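Local coordinates for protein alkaline serine protease (Pseudoalteromonas sp., PDB 1Y9Z) that probably hydrolyses peptide bonds in proteins, as a subtilisin-like serine protease of a cold-living Antarctic bacterium, at residues Val96-Glu101 with Val111-Thr116; Ala217-Gly222 with Val334-Ala339; Val177-Ser182 with Ala187-Tyr192; Asn38-Asn43 with His68-Ile73; Thr145-Gly150 with Cys389-Val394. All coordinates share one frame; numbering follows the deposited sequence.

Interaction 1: Val96-Glu101 with Val111-Thr116. With PMS (phenylmethanesulfonic acid), chain H.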
# COMPACT_ATOMS: atom_id res chain seq x y z
N VAL A 96 5.84 -8.75 15.98
CA VAL A 96 6.88 -9.78 15.98
C VAL A 96 7.77 -9.37 14.81
O VAL A 96 7.36 -9.42 13.65
CB VAL A 96 6.32 -11.19 15.75
CG1 VAL A 96 7.47 -12.19 15.64
CG2 VAL A 96 5.42 -11.59 16.92
N LYS A 97 8.98 -8.93 15.14
CA LYS A 97 9.94 -8.47 14.15
C LYS A 97 10.83 -9.61 13.64
O LYS A 97 11.70 -10.10 14.37
CB LYS A 97 10.81 -7.36 14.77
CG LYS A 97 11.81 -6.72 13.83
CD LYS A 97 12.64 -5.70 14.59
CE LYS A 97 13.76 -5.11 13.75
NZ LYS A 97 14.64 -4.24 14.58
N VAL A 98 10.61 -10.02 12.40
CA VAL A 98 11.39 -11.10 11.81
C VAL A 98 12.43 -10.60 10.81
O VAL A 98 13.33 -11.35 10.42
CB VAL A 98 10.48 -12.14 11.10
CG1 VAL A 98 9.54 -12.78 12.11
CG2 VAL A 98 9.69 -11.46 9.98
N PHE A 99 12.32 -9.34 10.40
CA PHE A 99 13.26 -8.77 9.44
C PHE A 99 14.13 -7.64 9.99
O PHE A 99 13.66 -6.77 10.72
CB PHE A 99 12.53 -8.19 8.23
CG PHE A 99 11.78 -9.21 7.41
CD1 PHE A 99 10.39 -9.20 7.39
CD2 PHE A 99 12.46 -10.15 6.65
CE1 PHE A 99 9.69 -10.12 6.61
CE2 PHE A 99 11.77 -11.07 5.87
CZ PHE A 99 10.38 -11.05 5.85
N ASN A 100 15.40 -7.68 9.61
CA ASN A 100 16.35 -6.63 9.95
C ASN A 100 16.59 -5.96 8.60
O ASN A 100 16.10 -6.45 7.57
CB ASN A 100 17.67 -7.18 10.47
CG ASN A 100 17.56 -7.78 11.86
OD1 ASN A 100 16.97 -7.18 12.75
ND2 ASN A 100 18.15 -8.95 12.04
N GLU A 101 17.33 -4.86 8.59
CA GLU A 101 17.62 -4.17 7.35
C GLU A 101 18.23 -5.13 6.32
O GLU A 101 17.91 -5.07 5.14
CB GLU A 101 18.60 -3.02 7.62
CG GLU A 101 19.00 -2.22 6.39
CD GLU A 101 20.01 -1.14 6.71
OE1 GLU A 101 20.34 -0.35 5.80
OE2 GLU A 101 20.48 -1.07 7.87
N VAL A 111 6.86 -20.33 11.57
CA VAL A 111 5.94 -21.03 12.44
C VAL A 111 6.15 -20.56 13.87
O VAL A 111 5.18 -20.33 14.61
CB VAL A 111 6.14 -22.57 12.36
CG1 VAL A 111 5.44 -23.26 13.52
CG2 VAL A 111 5.59 -23.09 11.03
N ALA A 112 7.41 -20.39 14.27
CA ALA A 112 7.72 -19.93 15.62
C ALA A 112 7.20 -18.51 15.84
O ALA A 112 6.73 -18.17 16.92
CB ALA A 112 9.22 -19.99 15.86
N ALA A 113 7.29 -17.67 14.80
CA ALA A 113 6.82 -16.29 14.88
C ALA A 113 5.31 -16.29 15.08
O ALA A 113 4.78 -15.52 15.89
CB ALA A 113 7.19 -15.53 13.61
N ILE A 114 4.61 -17.15 14.34
CA ILE A 114 3.17 -17.23 14.48
C ILE A 114 2.83 -17.75 15.87
O ILE A 114 1.91 -17.25 16.52
CB ILE A 114 2.57 -18.16 13.39
CG1 ILE A 114 2.84 -17.57 12.01
CG2 ILE A 114 1.07 -18.32 13.61
CD1 ILE A 114 2.45 -18.49 10.86
N ASP A 115 3.57 -18.76 16.35
CA ASP A 115 3.33 -19.29 17.69
C ASP A 115 3.44 -18.16 18.70
O ASP A 115 2.63 -18.05 19.62
CB ASP A 115 4.35 -20.37 18.06
CG ASP A 115 4.18 -21.66 17.27
OD1 ASP A 115 3.05 -21.96 16.85
OD2 ASP A 115 5.18 -22.37 17.10
N THR A 116 4.46 -17.32 18.54
CA THR A 116 4.68 -16.19 19.44
C THR A 116 3.49 -15.23 19.39
O THR A 116 3.02 -14.75 20.42
CB THR A 116 5.98 -15.45 19.07
OG1 THR A 116 7.09 -16.33 19.26
CG2 THR A 116 6.16 -14.21 19.95
C PMS H . 6.85 -8.12 -0.13
S PMS H . 5.07 -8.41 0.07
C1 PMS H . 7.73 -8.99 0.80
C2 PMS H . 8.17 -10.28 0.31
C3 PMS H . 8.99 -11.11 1.14
C4 PMS H . 9.34 -10.62 2.46
C5 PMS H . 8.91 -9.36 2.94
C6 PMS H . 8.09 -8.49 2.15
O2S PMS H . 4.89 -9.83 0.34
O1S PMS H . 4.38 -8.04 -1.14
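Val96 of the strand and Val98 at the break in it close on the single methyl of Ala113 from the helix. The apolar contacts form one small cluster: Val96 CG1 and Val98 CG1 each lie 3.9 Å from Ala113 CB. With its CG1 anti to the backbone N (chi1 175°), Val96 has CG2 left to meet Thr116 CG2 at 4.1 Å, one helical turn further on. Alanine suits the middle place because its short side chain brings the helix close to the strand, while the branched valines fill in around it. Ile29 of the neighbouring strand 25-30 packs on both Val98 and Ala113. This is half of a beta-alpha-beta crossover in the subtilisin-like alpha/beta domain, helix 110-119 passing over strand 25-30, which lies between 92-100 and 125-128 in the sheet. The polar end of Thr116 is satisfied within its own helix: OG1 bonds to Ala112 O at 3.0 Å, and the backbone N of Thr116 reaches that carbonyl from the opposite face of its plane. The remaining contact is with the bound phenylmethanesulfonic acid. Phe99 CZ approaches its ring atom C4 at 3.6 Å, while Val98 CG2 rests 3.4 Å above one face of the phenylalanine, near its rim. An alanine in place of Phe99 would probably open a gap in this pocket wall, leaving the ligand ring without its aromatic neighbour and Val98 without the face it packs on.

Interaction 2: Ala217-Gly222 with Val334-Ala339; sequences ADITIG and VSVDRA
Ile219 drives its terminal methyl toward two valines of the facing strand, and the fit depends on which branch of each side chain lies where. Ile219 CD1 is the main bump: it reaches Val336 CG1 tip to tip at 3.7 Å and comes within 4.1 Å of Val334 CG2, so it occupies the dip between two valines with one residue between them. Val334 answers with both of its branches. With CG1 turned away from its own carbonyl carbon (chi1 -57°), that methyl meets Ala217 CB at 3.8 Å, whereas CG2 is left facing the isoleucine. Ala217 thus provides a shallow spot for the valine, and Ile219, two residues along, provides the long arm. The strands 217-221 and 334-336 run at 73° to each other with their axes 8.2 Å apart, a steep crossing of strands that face each other through their side chains. It fits the interior of the inserted beta-barrel domain, where Ile307 also packs on Ile219 and Val334, and Val231 covers Ala217. Ser335, between the two valines, points the other way and bonds to Arg281 and Gln318. Just beyond, Asp337 caps the start of helix 338-345. Since every touching atom is a methyl and all four residues are buried, the strands are probably held together here by hydrophobic burial and close fit, with direction left to the backbone bonds each makes elsewhere.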
# COMPACT_ATOMS: atom_id res chain seq x y z
N ALA A 217 5.13 14.49 -2.01
CA ALA A 217 5.04 15.41 -3.13
C ALA A 217 3.83 16.30 -2.93
O ALA A 217 2.95 16.00 -2.11
CB ALA A 217 4.93 14.65 -4.44
N ASP A 218 3.77 17.40 -3.67
CA ASP A 218 2.65 18.32 -3.56
C ASP A 218 2.53 19.16 -4.82
O ASP A 218 3.49 19.33 -5.57
CB ASP A 218 2.86 19.24 -2.34
CG ASP A 218 1.56 19.84 -1.83
OD1 ASP A 218 0.50 19.61 -2.44
OD2 ASP A 218 1.61 20.55 -0.80
N ILE A 219 1.32 19.66 -5.05
CA ILE A 219 1.01 20.52 -6.18
C ILE A 219 0.14 21.61 -5.58
O ILE A 219 -0.89 21.32 -4.98
CB ILE A 219 0.18 19.81 -7.27
CG1 ILE A 219 0.98 18.67 -7.89
CG2 ILE A 219 -0.22 20.82 -8.35
CD1 ILE A 219 0.17 17.83 -8.87
N THR A 220 0.56 22.86 -5.74
CA THR A 220 -0.19 23.98 -5.18
C THR A 220 -0.55 25.01 -6.24
O THR A 220 0.28 25.40 -7.06
CB THR A 220 0.61 24.69 -4.07
OG1 THR A 220 0.92 23.74 -3.03
CG2 THR A 220 -0.20 25.83 -3.47
N ILE A 221 -1.81 25.42 -6.23
CA ILE A 221 -2.32 26.43 -7.15
C ILE A 221 -3.32 27.29 -6.39
O ILE A 221 -4.21 26.77 -5.71
CB ILE A 221 -3.04 25.79 -8.37
CG1 ILE A 221 -2.05 24.93 -9.17
CG2 ILE A 221 -3.62 26.88 -9.26
CD1 ILE A 221 -2.66 24.28 -10.41
N GLY A 222 -3.17 28.61 -6.50
CA GLY A 222 -4.08 29.50 -5.80
C GLY A 222 -4.06 29.32 -4.30
O GLY A 222 -5.08 29.50 -3.63
N VAL A 334 6.18 14.60 -10.76
CA VAL A 334 5.23 13.82 -9.96
C VAL A 334 4.20 13.09 -10.81
O VAL A 334 4.08 13.33 -12.02
CB VAL A 334 4.48 14.74 -8.97
CG1 VAL A 334 5.47 15.48 -8.09
CG2 VAL A 334 3.60 15.73 -9.74
N SER A 335 3.45 12.21 -10.16
CA SER A 335 2.41 11.42 -10.83
C SER A 335 1.07 11.59 -10.11
O SER A 335 1.00 11.53 -8.89
CB SER A 335 2.81 9.94 -10.83
OG SER A 335 1.74 9.12 -11.26
N VAL A 336 0.01 11.81 -10.88
CA VAL A 336 -1.34 11.96 -10.33
C VAL A 336 -2.31 11.11 -11.16
O VAL A 336 -1.99 10.74 -12.29
CB VAL A 336 -1.81 13.44 -10.36
CG1 VAL A 336 -0.89 14.31 -9.51
CG2 VAL A 336 -1.85 13.95 -11.79
N ASP A 337 -3.48 10.81 -10.60
CA ASP A 337 -4.44 9.99 -11.33
C ASP A 337 -5.10 10.79 -12.45
O ASP A 337 -4.91 12.01 -12.54
CB ASP A 337 -5.48 9.37 -10.37
CG ASP A 337 -6.38 10.40 -9.72
OD1 ASP A 337 -7.02 10.04 -8.71
OD2 ASP A 337 -6.47 11.54 -10.20
N ARG A 338 -5.87 10.12 -13.30
CA ARG A 338 -6.50 10.80 -14.43
C ARG A 338 -7.47 11.90 -14.05
O ARG A 338 -7.46 12.97 -14.66
CB ARG A 338 -7.20 9.78 -15.34
CG ARG A 338 -7.69 10.39 -16.64
CD ARG A 338 -8.16 9.33 -17.61
NE ARG A 338 -8.52 9.90 -18.91
CZ ARG A 338 -7.64 10.45 -19.75
NH1 ARG A 338 -6.36 10.50 -19.45
NH2 ARG A 338 -8.06 10.95 -20.91
N ALA A 339 -8.32 11.65 -13.06
CA ALA A 339 -9.30 12.65 -12.63
C ALA A 339 -8.60 13.94 -12.24
O ALA A 339 -9.02 15.04 -12.62
CB ALA A 339 -10.11 12.12 -11.46

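Interaction 3: Val177-Ser182 with Ala187-Tyr192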
# COMPACT_ATOMS: atom_id res chain seq x y z
N VAL A 177 -3.85 -12.50 -0.44
CA VAL A 177 -4.31 -11.17 -0.86
C VAL A 177 -3.62 -10.59 -2.08
O VAL A 177 -2.39 -10.53 -2.15
CB VAL A 177 -4.14 -10.17 0.31
CG1 VAL A 177 -4.64 -8.79 -0.11
CG2 VAL A 177 -4.89 -10.67 1.53
N ALA A 178 -4.43 -10.13 -3.04
CA ALA A 178 -3.95 -9.51 -4.27
C ALA A 178 -4.05 -7.99 -4.16
O ALA A 178 -4.77 -7.46 -3.30
CB ALA A 178 -4.77 -10.00 -5.46
N ALA A 179 -3.34 -7.30 -5.05
CA ALA A 179 -3.33 -5.84 -5.06
C ALA A 179 -4.02 -5.25 -6.28
O ALA A 179 -3.88 -5.76 -7.39
CB ALA A 179 -1.89 -5.34 -5.00
N VAL A 180 -4.78 -4.18 -6.06
CA VAL A 180 -5.45 -3.45 -7.14
C VAL A 180 -5.17 -1.97 -6.91
O VAL A 180 -4.78 -1.58 -5.80
CB VAL A 180 -6.98 -3.68 -7.16
CG1 VAL A 180 -7.29 -5.14 -7.41
CG2 VAL A 180 -7.60 -3.21 -5.86
N ASP A 181 -5.35 -1.15 -7.94
CA ASP A 181 -5.10 0.28 -7.79
C ASP A 181 -6.39 1.06 -7.53
O ASP A 181 -7.45 0.45 -7.33
CB ASP A 181 -4.35 0.83 -9.02
CG ASP A 181 -5.16 0.78 -10.30
OD1 ASP A 181 -4.54 0.92 -11.38
OD2 ASP A 181 -6.39 0.61 -10.24
N SER A 182 -6.32 2.39 -7.52
CA SER A 182 -7.49 3.20 -7.22
C SER A 182 -8.62 3.18 -8.25
O SER A 182 -9.66 3.80 -8.04
CB SER A 182 -7.09 4.65 -6.91
OG SER A 182 -6.56 5.32 -8.04
N ALA A 187 -3.20 -4.97 -10.19
CA ALA A 187 -1.83 -4.47 -10.24
C ALA A 187 -0.99 -5.44 -11.08
O ALA A 187 -0.98 -6.64 -10.82
CB ALA A 187 -1.26 -4.37 -8.83
N ALA A 188 -0.29 -4.90 -12.07
CA ALA A 188 0.52 -5.73 -12.96
C ALA A 188 1.49 -6.66 -12.25
O ALA A 188 1.77 -7.76 -12.74
CB ALA A 188 1.28 -4.84 -13.95
N PHE A 189 1.99 -6.24 -11.10
CA PHE A 189 2.95 -7.05 -10.35
C PHE A 189 2.33 -8.11 -9.44
O PHE A 189 3.01 -9.02 -8.99
CB PHE A 189 3.83 -6.15 -9.47
CG PHE A 189 3.05 -5.35 -8.46
CD1 PHE A 189 2.84 -3.99 -8.64
CD2 PHE A 189 2.50 -5.96 -7.33
CE1 PHE A 189 2.09 -3.25 -7.73
CE2 PHE A 189 1.75 -5.23 -6.42
CZ PHE A 189 1.54 -3.88 -6.61
N SER A 190 1.03 -7.98 -9.17
CA SER A 190 0.34 -8.90 -8.27
C SER A 190 0.25 -10.32 -8.82
O SER A 190 -0.40 -10.56 -9.83
CB SER A 190 -1.05 -8.35 -7.95
OG SER A 190 -1.65 -9.05 -6.88
N GLN A 191 0.89 -11.26 -8.13
CA GLN A 191 0.86 -12.65 -8.56
C GLN A 191 -0.56 -13.18 -8.63
O GLN A 191 -1.38 -12.95 -7.74
CB GLN A 191 1.73 -13.50 -7.63
CG GLN A 191 3.22 -13.34 -7.90
CD GLN A 191 4.10 -13.91 -6.81
OE1 GLN A 191 4.00 -15.09 -6.46
NE2 GLN A 191 5.00 -13.09 -6.29
N TYR A 192 -0.86 -13.90 -9.72
CA TYR A 192 -2.19 -14.46 -9.92
C TYR A 192 -2.16 -15.98 -9.79
O TYR A 192 -1.43 -16.67 -10.50
CB TYR A 192 -2.72 -14.04 -11.30
CG TYR A 192 -1.83 -14.42 -12.47
CD1 TYR A 192 -0.69 -13.68 -12.78
CD2 TYR A 192 -2.13 -15.53 -13.25
CE1 TYR A 192 0.14 -14.05 -13.85
CE2 TYR A 192 -1.31 -15.91 -14.31
CZ TYR A 192 -0.19 -15.16 -14.61
OH TYR A 192 0.61 -15.55 -15.67
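Ala179 is gripped at both of its backbone polar atoms by the loop that folds back over it. Its N-H points almost straight at Ser190 OG, at 3.0 Å from N and with an angle of 170° at the hydrogen. Its carbonyl O accepts from Ala187 N at 3.0 Å, the donor tilted 29° from the carbonyl plane. A serine hydroxyl here takes the part of the backbone carbonyl that would accept this N-H in a sheet. The hydroxyl is placed for this because Ser190 carries OG on the side of CB opposite its own N (chi1 -168°), which projects it at the strand. A type I turn from Ala187 to Ser190 joins the two bonding residues, closed by Ser190 N to Ala187 O at 2.9 Å; Ser190 O, in turn, accepts from His186. With an alanine at Ser190, the buried N-H of Ala179 would probably lose its acceptor and the turn one of its two ties to the strand. Small side chains permit the close approach: Ala179 CB touches Phe189 CE2 at 3.9 Å, and Ala187 CB lies 3.6 Å above one face of that ring, toward its rim. Ala178 bonds to strand 196-201, and Val177 to Ala155 and Ala157 on the other side. Beyond the end of strand 152-156, the loop 187-190 takes up the hydrogen-bonding edge of strand 174-180 near its C-terminal end, in the parallel sheet of the subtilisin-like fold, beside the pocket residues Asn159 and Thr368.

Interaction 4: Asn38-Asn43 with His68-Ile73. With CA (calcium ion), chain C.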
# COMPACT_ATOMS: atom_id res chain seq x y z
N ASN A 38 4.81 9.72 15.52
CA ASN A 38 3.63 10.36 16.10
C ASN A 38 2.31 9.68 15.76
O ASN A 38 1.36 9.73 16.54
CB ASN A 38 3.54 11.83 15.66
CG ASN A 38 4.62 12.69 16.27
OD1 ASN A 38 5.23 12.34 17.29
ND2 ASN A 38 4.86 13.85 15.67
N ASP A 39 2.24 9.03 14.60
CA ASP A 39 1.01 8.36 14.20
C ASP A 39 0.95 6.91 14.65
O ASP A 39 0.01 6.19 14.30
CB ASP A 39 0.84 8.44 12.67
CG ASP A 39 -0.22 9.44 12.25
OD1 ASP A 39 -0.59 10.31 13.07
OD2 ASP A 39 -0.69 9.38 11.09
N LEU A 40 1.94 6.47 15.42
CA LEU A 40 1.98 5.09 15.90
C LEU A 40 2.33 4.92 17.38
O LEU A 40 2.05 3.88 17.97
CB LEU A 40 3.00 4.29 15.08
CG LEU A 40 2.74 4.11 13.59
CD1 LEU A 40 3.95 3.45 12.95
CD2 LEU A 40 1.49 3.27 13.39
N ASN A 41 2.93 5.95 17.96
CA ASN A 41 3.35 5.90 19.35
C ASN A 41 2.28 5.52 20.37
O ASN A 41 2.50 4.65 21.21
CB ASN A 41 3.94 7.26 19.75
CG ASN A 41 4.52 7.26 21.14
OD1 ASN A 41 5.60 6.72 21.38
ND2 ASN A 41 3.80 7.86 22.09
N ALA A 42 1.12 6.17 20.29
CA ALA A 42 0.05 5.94 21.25
C ALA A 42 -0.96 4.83 20.97
O ALA A 42 -2.08 4.86 21.48
CB ALA A 42 -0.69 7.25 21.49
N ASN A 43 -0.58 3.85 20.16
CA ASN A 43 -1.48 2.73 19.89
C ASN A 43 -1.34 1.74 21.04
O ASN A 43 -0.39 1.80 21.81
CB ASN A 43 -1.13 2.03 18.58
CG ASN A 43 -1.87 2.59 17.39
OD1 ASN A 43 -3.05 2.91 17.49
ND2 ASN A 43 -1.19 2.69 16.25
N HIS A 68 5.14 0.76 7.62
CA HIS A 68 4.20 1.16 6.58
C HIS A 68 2.95 0.28 6.71
O HIS A 68 1.83 0.77 6.71
CB HIS A 68 4.86 0.99 5.20
CG HIS A 68 4.12 1.68 4.09
ND1 HIS A 68 3.00 1.14 3.50
CD2 HIS A 68 4.35 2.86 3.47
CE1 HIS A 68 2.57 1.97 2.56
NE2 HIS A 68 3.37 3.02 2.53
N VAL A 69 3.17 -1.03 6.85
CA VAL A 69 2.09 -1.99 7.01
C VAL A 69 1.26 -1.64 8.26
O VAL A 69 0.03 -1.61 8.21
CB VAL A 69 2.66 -3.42 7.14
CG1 VAL A 69 1.59 -4.39 7.59
CG2 VAL A 69 3.23 -3.86 5.79
N ALA A 70 1.94 -1.35 9.37
CA ALA A 70 1.27 -1.00 10.62
C ALA A 70 0.43 0.27 10.46
O ALA A 70 -0.67 0.36 11.00
CB ALA A 70 2.30 -0.81 11.73
N GLY A 71 0.96 1.25 9.73
CA GLY A 71 0.23 2.49 9.52
C GLY A 71 -1.07 2.26 8.77
O GLY A 71 -2.07 2.93 9.03
N THR A 72 -1.07 1.32 7.83
CA THR A 72 -2.29 1.04 7.07
C THR A 72 -3.35 0.44 8.00
O THR A 72 -4.55 0.70 7.85
CB THR A 72 -1.99 0.07 5.91
OG1 THR A 72 -1.15 0.73 4.96
CG2 THR A 72 -3.28 -0.36 5.23
N ILE A 73 -2.90 -0.35 8.96
CA ILE A 73 -3.79 -0.99 9.92
C ILE A 73 -4.27 -0.06 11.02
O ILE A 73 -5.45 -0.08 11.39
CB ILE A 73 -3.08 -2.20 10.61
CG1 ILE A 73 -2.84 -3.30 9.58
CG2 ILE A 73 -3.92 -2.71 11.77
CD1 ILE A 73 -1.92 -4.40 10.07
CA CA C . -2.72 10.72 11.93
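Leu40 stands over Gly71 with 7.1 Å between their CA atoms, where a calcium-binding loop of the subtilisin-like domain passes beside helix 65-74. The loop turns sharply: Leu40 to Asn43 make a type I turn, whose closing bond from Asn43 N to Leu40 O is weak at 3.4 Å. The segment 68-73, by contrast, is regular helix, with Thr72 N bonded to His68 O at 3.2 Å. Contact between the two rests on one branch of one side chain. Leu40 holds CG away from its carbonyl carbon (chi1 -64°) and extends CD2 to the helix, where it settles 4.1 Å from Gly71 CA and 4.5 Å from Ala70 CB. These two small residues bare the helix backbone, so a leucine methyl can lie against it, and the long leucine suits the span from loop to helix. Tyr33 packs on Ala70 as well, and its hydroxyl bonds to Leu40 O, tying the turn to the same patch. Asn43 adds a polar tie a little further along, as its ND2 donates to Ala74 O just past the segment. Next to the leucine, Asp39 turns to the metal, a site completed by Glu2, Asn78 and the carbonyls of Ile76, Glu80 and Val82. The carboxylate grips the calcium ion with both oxygens, OD1 of Asp39 at 2.5 Å and OD2 of Asp39 at 2.6 Å.

Interaction 5: Thr145-Gly150 with Cys389-Val394; sequences THYNNG and CSASQV
Tyr147 lays the end of its ring against the start of the facing helix, and OH comes to 3.3 Å from Ser392 CB. The phenol is carried there because CG stands opposite the backbone N (chi1 176°), which swings the ring out past its own helix; CE1 and CZ then lie near the backbone of Ser392. Beside it, Ala391 CB presses on Gly150 O at 3.4 Å, a place where a methyl fits and a larger group would probably crowd the carbonyl. Two waters carry polar links between the segments. The first donates to Tyr147 O at 2.9 Å and accepts from Ser392 N at 3.0 Å. The second donates to Gly150 O at 2.8 Å and accepts, weakly, from Ala391 N. Behind these contacts stand the elements that shape the two ends. Gly150 N bonds back at 3.0 Å to Tyr147 O, which thus takes both this N-H and the first water, and the positive phi of 108° suits glycine, since a side chain would jam against the preceding carbonyl. Opposite, Ser390 takes the N-cap position, its OG sharing a bond with Ser392 OG at 3.0 Å. Further out, Trp383 of helix 368-385 packs on Ala391, and Cys389 is joined by a disulfide to Cys432. Here a Schellman motif closing helix 137-148 meets the N-terminus of helix 391-401, with waters bridging the carbonyls of one end and the amide N-H groups of the other.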
# COMPACT_ATOMS: atom_id res chain seq x y z
N THR A 145 -3.47 -25.89 11.92
CA THR A 145 -3.84 -26.09 13.31
C THR A 145 -4.25 -24.76 13.94
O THR A 145 -5.27 -24.68 14.62
CB THR A 145 -2.66 -26.71 14.11
OG1 THR A 145 -2.39 -28.03 13.61
CG2 THR A 145 -3.00 -26.79 15.59
N HIS A 146 -3.45 -23.72 13.70
CA HIS A 146 -3.77 -22.40 14.24
C HIS A 146 -5.10 -21.91 13.70
O HIS A 146 -5.93 -21.38 14.44
CB HIS A 146 -2.66 -21.40 13.89
CG HIS A 146 -1.54 -21.38 14.87
ND1 HIS A 146 -0.22 -21.56 14.51
CD2 HIS A 146 -1.54 -21.18 16.21
CE1 HIS A 146 0.54 -21.47 15.58
NE2 HIS A 146 -0.23 -21.24 16.63
N TYR A 147 -5.30 -22.08 12.39
CA TYR A 147 -6.54 -21.66 11.75
C TYR A 147 -7.74 -22.39 12.34
O TYR A 147 -8.75 -21.77 12.67
CB TYR A 147 -6.45 -21.92 10.24
CG TYR A 147 -7.71 -21.61 9.47
CD1 TYR A 147 -8.29 -20.34 9.52
CD2 TYR A 147 -8.31 -22.57 8.66
CE1 TYR A 147 -9.43 -20.04 8.78
CE2 TYR A 147 -9.46 -22.28 7.92
CZ TYR A 147 -10.01 -21.02 7.98
OH TYR A 147 -11.14 -20.73 7.25
N ASN A 148 -7.62 -23.71 12.49
CA ASN A 148 -8.72 -24.48 13.06
C ASN A 148 -8.94 -24.13 14.53
O ASN A 148 -10.05 -24.27 15.04
CB ASN A 148 -8.47 -25.98 12.90
CG ASN A 148 -8.51 -26.42 11.45
OD1 ASN A 148 -9.35 -25.97 10.68
ND2 ASN A 148 -7.60 -27.32 11.08
N ASN A 149 -7.88 -23.67 15.19
CA ASN A 149 -7.99 -23.28 16.59
C ASN A 149 -8.66 -21.92 16.72
O ASN A 149 -8.91 -21.44 17.83
CB ASN A 149 -6.62 -23.24 17.27
CG ASN A 149 -6.07 -24.62 17.56
OD1 ASN A 149 -6.81 -25.61 17.57
ND2 ASN A 149 -4.77 -24.70 17.82
N GLY A 150 -8.94 -21.28 15.58
CA GLY A 150 -9.61 -19.99 15.62
C GLY A 150 -8.80 -18.75 15.28
O GLY A 150 -9.27 -17.63 15.49
N CYS A 389 -18.00 -15.08 16.58
CA CYS A 389 -17.82 -15.87 15.36
C CYS A 389 -16.38 -16.36 15.25
O CYS A 389 -15.46 -15.76 15.81
CB CYS A 389 -18.18 -15.03 14.13
SG CYS A 389 -19.87 -14.34 14.13
N SER A 390 -16.17 -17.46 14.54
CA SER A 390 -14.84 -18.03 14.38
C SER A 390 -14.07 -17.41 13.22
O SER A 390 -14.64 -16.70 12.39
CB SER A 390 -14.93 -19.54 14.15
OG SER A 390 -15.44 -19.82 12.86
N ALA A 391 -12.77 -17.69 13.17
CA ALA A 391 -11.92 -17.17 12.11
C ALA A 391 -12.43 -17.61 10.74
O ALA A 391 -12.51 -16.82 9.81
CB ALA A 391 -10.49 -17.64 12.31
N SER A 392 -12.79 -18.89 10.63
CA SER A 392 -13.28 -19.43 9.37
C SER A 392 -14.57 -18.74 8.96
O SER A 392 -14.80 -18.48 7.78
CB SER A 392 -13.51 -20.94 9.48
OG SER A 392 -14.50 -21.24 10.44
N GLN A 393 -15.42 -18.42 9.94
CA GLN A 393 -16.68 -17.75 9.66
C GLN A 393 -16.45 -16.31 9.18
O GLN A 393 -17.14 -15.83 8.28
CB GLN A 393 -17.57 -17.78 10.90
CG GLN A 393 -18.21 -19.15 11.12
CD GLN A 393 -18.94 -19.28 12.45
OE1 GLN A 393 -19.76 -20.19 12.63
NE2 GLN A 393 -18.63 -18.39 13.38
N VAL A 394 -15.48 -15.63 9.78
CA VAL A 394 -15.17 -14.26 9.37
C VAL A 394 -14.59 -14.29 7.96
O VAL A 394 -14.92 -13.45 7.12
CB VAL A 394 -14.16 -13.61 10.34
CG1 VAL A 394 -13.71 -12.26 9.80
CG2 VAL A 394 -14.80 -13.43 11.71
O HOH W 1 -11.53 -20.92 12.50
O HOH W 2 -12.03 -18.02 16.06

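How the interactions relate
Interactions 1, 3 and 4 belong to the subtilisin-like domain and lie at increasing distance from the bound phenylmethanesulfonic acid. Interaction 1 touches it through Phe99. In interaction 3 the side chain of Phe189 is about 7 Å from the phenylmethanesulfonic acid, and in interaction 4 the side chain of Ala70 is about 14 Å from it. Interactions 1 and 3 reach the same sheet, while the nearest atoms of interactions 1 and 4 are about 9 Å apart. Interaction 5, its centre 21 Å from that of interaction 1, touches it where Ile114 and Asp115 pack on His146. Interaction 2 lies in the inserted barrel; its nearest atoms are about 5 Å from those of interaction 3, yet its centre is 44 Å from that of interaction 5.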